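Local coordinates for methyltransferase domain-containing protein (PDB 7CLU), which probably transfers a methyl group from S-adenosyl-L-methionine to a hydroxyl oxygen of a precursor on the prodigiosin biosynthetic pathway, at residues 256-261 against 315-320; 268-273 against 333-338. All coordinates share one frame; numbering follows the deposited sequence.

How the contacts relate
Contacts 1 and 2 illustrate two layers of one Rossmann-like methyltransferase domain. Contact 2 lies within the central mixed sheet, where strands 270-275 and 332-337 are bound by paired backbone hydrogen bonds and one salt bridge. Contact 1 is a smaller apolar junction in the helical layer, between helix 251-264 and the end of helix 307-316, and reaches the surface along one flank. The centres of contacts 1 and 2 are 10 Å apart. Phe271 joins them: Leu258, Ile261 and Phe319 of contact 1 all pack on it. The chain passes from 256-261 into 268-273 and, later, through Ser320 towards 322-326, the strand beside 332-337; a probable backbone hydrogen bond pairs Ser320 with Glu337.

Contact 1: 256-261 against 315-320; sequences TILRNI and RLAGFS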
loop_
_atom_site.group_PDB
_atom_site.type_symbol
_atom_site.label_atom_id
_atom_site.label_comp_id
_atom_site.label_asym_id
_atom_site.label_seq_id
_atom_site.Cartn_x
_atom_site.Cartn_y
_atom_site.Cartn_z
ATOM N N THR A 256 4.014 22.367 -24.972
ATOM C CA THR A 256 5.279 23.041 -25.251
ATOM C C THR A 256 6.326 22.054 -25.754
ATOM O O THR A 256 7.011 22.306 -26.756
ATOM C CB THR A 256 5.781 23.757 -23.995
ATOM O OG1 THR A 256 4.881 24.819 -23.653
ATOM C CG2 THR A 256 7.166 24.303 -24.229
ATOM N N ILE A 257 6.465 20.920 -25.058
ATOM C CA ILE A 257 7.382 19.865 -25.489
ATOM C C ILE A 257 7.066 19.431 -26.915
ATOM O O ILE A 257 7.962 19.301 -27.759
ATOM C CB ILE A 257 7.301 18.672 -24.519
ATOM C CG1 ILE A 257 7.940 19.017 -23.170
ATOM C CG2 ILE A 257 7.941 17.469 -25.139
ATOM C CD1 ILE A 257 7.389 18.211 -22.010
ATOM N N LEU A 258 5.783 19.182 -27.199
ATOM C CA LEU A 258 5.394 18.649 -28.496
ATOM C C LEU A 258 5.600 19.683 -29.596
ATOM O O LEU A 258 6.036 19.345 -30.705
ATOM C CB LEU A 258 3.938 18.201 -28.465
ATOM C CG LEU A 258 3.533 16.944 -27.673
ATOM C CD1 LEU A 258 2.021 16.893 -27.595
ATOM C CD2 LEU A 258 4.083 15.681 -28.340
ATOM N N ARG A 259 5.275 20.944 -29.309
ATOM C CA ARG A 259 5.561 22.013 -30.256
ATOM C C ARG A 259 7.063 22.173 -30.449
ATOM O O ARG A 259 7.532 22.420 -31.565
ATOM C CB ARG A 259 4.923 23.320 -29.772
ATOM C CG ARG A 259 3.408 23.377 -29.954
ATOM C CD ARG A 259 2.886 24.820 -29.967
ATOM N NE ARG A 259 2.952 25.424 -28.643
ATOM C CZ ARG A 259 1.895 25.606 -27.856
ATOM N NH1 ARG A 259 0.692 25.237 -28.279
ATOM N NH2 ARG A 259 2.039 26.165 -26.652
ATOM N N ASN A 260 7.840 22.013 -29.374
ATOM C CA ASN A 260 9.293 22.131 -29.493
ATOM C C ASN A 260 9.859 21.052 -30.405
ATOM O O ASN A 260 10.726 21.331 -31.244
ATOM C CB ASN A 260 9.951 22.059 -28.111
ATOM C CG ASN A 260 9.870 23.373 -27.349
ATOM O OD1 ASN A 260 9.504 24.404 -27.913
ATOM N ND2 ASN A 260 10.213 23.339 -26.063
ATOM N N ILE A 261 9.392 19.809 -30.244
ATOM C CA ILE A 261 9.839 18.728 -31.120
ATOM C C ILE A 261 9.347 18.945 -32.545
ATOM O O ILE A 261 10.094 18.744 -33.506
ATOM C CB ILE A 261 9.374 17.369 -30.575
ATOM C CG1 ILE A 261 10.076 17.077 -29.241
ATOM C CG2 ILE A 261 9.643 16.288 -31.613
ATOM C CD1 ILE A 261 9.589 15.820 -28.544
ATOM N N ARG A 315 -2.324 17.204 -32.424
ATOM C CA ARG A 315 -2.849 18.094 -33.457
ATOM C C ARG A 315 -2.614 19.553 -33.091
ATOM O O ARG A 315 -2.118 20.335 -33.914
ATOM C CB ARG A 315 -4.336 17.818 -33.686
ATOM C CG ARG A 315 -4.619 16.356 -33.971
ATOM C CD ARG A 315 -6.081 16.075 -34.270
ATOM N NE ARG A 315 -6.181 14.925 -35.158
ATOM C CZ ARG A 315 -6.867 13.816 -34.900
ATOM N NH1 ARG A 315 -7.556 13.689 -33.768
ATOM N NH2 ARG A 315 -6.863 12.828 -35.791
ATOM N N LEU A 316 -2.940 19.930 -31.846
ATOM C CA LEU A 316 -2.718 21.301 -31.389
ATOM C C LEU A 316 -1.261 21.718 -31.533
ATOM O O LEU A 316 -0.969 22.906 -31.724
ATOM C CB LEU A 316 -3.155 21.449 -29.927
ATOM C CG LEU A 316 -4.571 21.936 -29.635
ATOM C CD1 LEU A 316 -4.720 22.247 -28.147
ATOM C CD2 LEU A 316 -4.907 23.163 -30.480
ATOM N N ALA A 317 -0.336 20.762 -31.437
ATOM C CA ALA A 317 1.083 21.044 -31.591
ATOM C C ALA A 317 1.521 21.083 -33.046
ATOM O O ALA A 317 2.695 21.370 -33.306
ATOM C CB ALA A 317 1.917 20.008 -30.825
ATOM N N GLY A 318 0.626 20.791 -33.993
ATOM C CA GLY A 318 0.918 20.946 -35.404
ATOM C C GLY A 318 1.058 19.660 -36.186
ATOM O O GLY A 318 1.219 19.717 -37.413
ATOM N N PHE A 319 0.997 18.505 -35.529
ATOM C CA PHE A 319 1.201 17.239 -36.213
ATOM C C PHE A 319 0.015 16.892 -37.096
ATOM O O PHE A 319 -1.140 17.150 -36.746
ATOM C CB PHE A 319 1.421 16.118 -35.199
ATOM C CG PHE A 319 2.742 16.187 -34.522
ATOM C CD1 PHE A 319 3.890 15.859 -35.211
ATOM C CD2 PHE A 319 2.840 16.616 -33.205
ATOM C CE1 PHE A 319 5.116 15.929 -34.596
ATOM C CE2 PHE A 319 4.063 16.691 -32.581
ATOM C CZ PHE A 319 5.207 16.345 -33.282
ATOM N N SER A 320 0.311 16.268 -38.228
ATOM C CA SER A 320 -0.697 15.768 -39.144
ATOM C C SER A 320 -0.868 14.264 -38.949
ATOM O O SER A 320 0.033 13.571 -38.465
ATOM C CB SER A 320 -0.299 16.093 -40.589
ATOM O OG SER A 320 -0.213 17.503 -40.774
#
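Leu258 and Ala317 meet through their CB atoms at 3.6 Å, where helix 251-264 packs against the C-terminal end of helix 307-316 in the helical layer of a Rossmann-like methyltransferase domain. The second helix closes in a Schellman motif: Gly318 takes positive phi (110°), its N bonds to Arg315 O, and the chain turns away towards strand 322-326. The turn presents Ala317 and Phe319, one before and one after Gly318 in the chain, to the first helix. The small methyl of Ala317 permits a close backbone approach, with the CA atoms of Arg259 and Ala317 4.8 Å apart.

The tight part is the buried apolar side formed by Leu258, Ala317 and Phe319. Chi1 of -72° sets CG of Phe319 anti to its own carbonyl carbon; CE2 of this ring lies 3.8 Å from Leu258 O, an oblique approach. The leucine branch touches the same rim carbon more loosely, CD2 of Leu258 being 4.4 Å from CE2 of Phe319. Tyr262 meets the phenylalanine edge-to-face, while Phe314 and Phe271 bring their rings against it at shallower angles, so the turn is fastened into an aromatic cluster above the sheet.

Towards the exposed flank the contact thins out beyond the base of Arg259. This residue contributes mainly its aliphatic part here, and Leu316 is covered only slightly by the helix opposite. A bend at chi3 (-71°) turns the arginine chain before the guanidinium, whose NH1 comes no nearer to Leu316 O than 4.5 Å, a long approach at the edge of the group. Closer in, CG of Arg259 rests 3.7 Å from CA of Ala317 and almost as near its methyl.

Contact 2: 268-273 against 333-338; sequences GGRFIA and LIVGEK
Arg270 and Glu337 face each other as a non-hydrogen-bonded pair in an antiparallel strand pairing, and their side chains run next to each other in the same direction. A bend at chi3 (-76°) precedes a bent bond (138°) from NE of Arg270 to the anti lone pair of Glu337 OE2, 2.9 Å long; NH2 adds a weak bond to this oxygen. The carboxylate is shared further: OE2 also forms a salt bridge with Arg323, and OE1 accepts from Asn321 ND2. Arg270 NH1 has Tyr164 OH, so each end of the ion pair has outside partners.

Two hydrogen-bonded pairs satisfy each other's backbone. Phe271 N gives a nearly straight bond (170°) to Gly336 O, and Gly336 N returns one to Phe271 O; Ala273 and Ile334 repeat the exchange, with Ile334 N 2.8 Å from Ala273 O. The backbones of Arg270 and Ile272 instead bond Asp238, Ile240 and Leu242. Further along, Lys338 N reaches Gly269 O, and Gly268 N reaches Lys338 O at 2.7 Å. The extended lysine turns off towards Tyr262, making a cation-pi contact; its NZ bonds Tyr262 O and Met265 O.

Ile272 packs CG1 on Val335 CG2 and CG2 on Leu333 CB. Strand 270-275 is flanked by parallel strand 239-243, and 332-337 by antiparallel 322-326; helix 154-163 covers Ile272 and Leu333, while Phe271 faces helices 251-264 and 307-316.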
loop_
_atom_site.group_PDB
_atom_site.type_symbol
_atom_site.label_atom_id
_atom_site.label_comp_id
_atom_site.label_asym_id
_atom_site.label_seq_id
_atom_site.Cartn_x
_atom_site.Cartn_y
_atom_site.Cartn_z
ATOM N N GLY A 268 8.241 16.325 -43.279
ATOM C CA GLY A 268 7.868 14.955 -43.557
ATOM C C GLY A 268 8.288 13.951 -42.507
ATOM O O GLY A 268 8.060 12.750 -42.701
ATOM N N GLY A 269 8.896 14.397 -41.405
ATOM C CA GLY A 269 9.346 13.473 -40.387
ATOM C C GLY A 269 8.190 12.893 -39.595
ATOM O O GLY A 269 7.070 13.405 -39.609
ATOM N N ARG A 270 8.480 11.802 -38.884
ATOM C CA ARG A 270 7.509 11.137 -38.026
ATOM C C ARG A 270 7.938 11.244 -36.565
ATOM O O ARG A 270 9.130 11.161 -36.251
ATOM C CB ARG A 270 7.362 9.664 -38.408
ATOM C CG ARG A 270 6.297 8.910 -37.622
ATOM C CD ARG A 270 6.044 7.530 -38.230
ATOM N NE ARG A 270 5.250 7.641 -39.447
ATOM C CZ ARG A 270 4.994 6.642 -40.288
ATOM N NH1 ARG A 270 5.479 5.419 -40.061
ATOM N NH2 ARG A 270 4.251 6.875 -41.365
ATOM N N PHE A 271 6.967 11.429 -35.678
ATOM C CA PHE A 271 7.233 11.477 -34.246
ATOM C C PHE A 271 6.313 10.496 -33.534
ATOM O O PHE A 271 5.126 10.392 -33.855
ATOM C CB PHE A 271 7.057 12.885 -33.672
ATOM C CG PHE A 271 7.068 12.922 -32.164
ATOM C CD1 PHE A 271 8.243 12.708 -31.459
ATOM C CD2 PHE A 271 5.902 13.140 -31.453
ATOM C CE1 PHE A 271 8.255 12.721 -30.075
ATOM C CE2 PHE A 271 5.912 13.148 -30.076
ATOM C CZ PHE A 271 7.093 12.933 -29.393
ATOM N N ILE A 272 6.871 9.757 -32.584
ATOM C CA ILE A 272 6.113 8.801 -31.800
ATOM C C ILE A 272 6.373 9.073 -30.323
ATOM O O ILE A 272 7.527 9.137 -29.898
ATOM C CB ILE A 272 6.501 7.349 -32.122
ATOM C CG1 ILE A 272 6.358 7.034 -33.621
ATOM C CG2 ILE A 272 5.693 6.417 -31.243
ATOM C CD1 ILE A 272 6.697 5.553 -33.987
ATOM N N ALA A 273 5.312 9.206 -29.543
ATOM C CA ALA A 273 5.411 9.172 -28.089
ATOM C C ALA A 273 4.828 7.852 -27.612
ATOM O O ALA A 273 3.712 7.509 -28.001
ATOM C CB ALA A 273 4.645 10.327 -27.453
ATOM N N LEU A 333 1.409 3.606 -28.720
ATOM C CA LEU A 333 2.143 4.575 -29.527
ATOM C C LEU A 333 1.193 5.668 -30.000
ATOM O O LEU A 333 0.119 5.380 -30.545
ATOM C CB LEU A 333 2.819 3.897 -30.730
ATOM C CG LEU A 333 3.838 2.782 -30.491
ATOM C CD1 LEU A 333 4.527 2.410 -31.794
ATOM C CD2 LEU A 333 4.874 3.115 -29.398
ATOM N N ILE A 334 1.571 6.920 -29.770
ATOM C CA ILE A 334 0.879 8.057 -30.353
ATOM C C ILE A 334 1.803 8.616 -31.428
ATOM O O ILE A 334 2.970 8.910 -31.155
ATOM C CB ILE A 334 0.496 9.103 -29.294
ATOM C CG1 ILE A 334 -0.364 8.433 -28.213
ATOM C CG2 ILE A 334 -0.311 10.185 -29.917
ATOM C CD1 ILE A 334 0.202 8.542 -26.811
ATOM N N VAL A 335 1.298 8.694 -32.663
ATOM C CA VAL A 335 2.117 8.885 -33.855
ATOM C C VAL A 335 1.574 10.066 -34.647
ATOM O O VAL A 335 0.356 10.217 -34.790
ATOM C CB VAL A 335 2.116 7.617 -34.739
ATOM C CG1 VAL A 335 3.003 7.796 -35.970
ATOM C CG2 VAL A 335 2.513 6.391 -33.919
ATOM N N GLY A 336 2.477 10.882 -35.186
ATOM C CA GLY A 336 2.080 11.989 -36.041
ATOM C C GLY A 336 3.212 12.378 -36.967
ATOM O O GLY A 336 4.375 12.017 -36.744
ATOM N N GLU A 337 2.861 13.118 -38.019
ATOM C CA GLU A 337 3.834 13.546 -39.013
ATOM C C GLU A 337 3.864 15.065 -39.135
ATOM O O GLU A 337 2.900 15.769 -38.804
ATOM C CB GLU A 337 3.549 12.928 -40.393
ATOM C CG GLU A 337 3.966 11.477 -40.523
ATOM C CD GLU A 337 2.808 10.539 -40.319
ATOM O OE1 GLU A 337 1.664 10.953 -40.617
ATOM O OE2 GLU A 337 3.038 9.395 -39.869
ATOM N N LYS A 338 4.997 15.554 -39.630
ATOM C CA LYS A 338 5.244 16.978 -39.807
ATOM C C LYS A 338 5.068 17.306 -41.286
ATOM O O LYS A 338 5.844 16.840 -42.131
ATOM C CB LYS A 338 6.643 17.358 -39.321
ATOM C CG LYS A 338 7.032 18.786 -39.676
ATOM C CD LYS A 338 8.238 19.297 -38.901
ATOM C CE LYS A 338 8.363 20.815 -39.099
ATOM N NZ LYS A 338 9.572 21.430 -38.488
#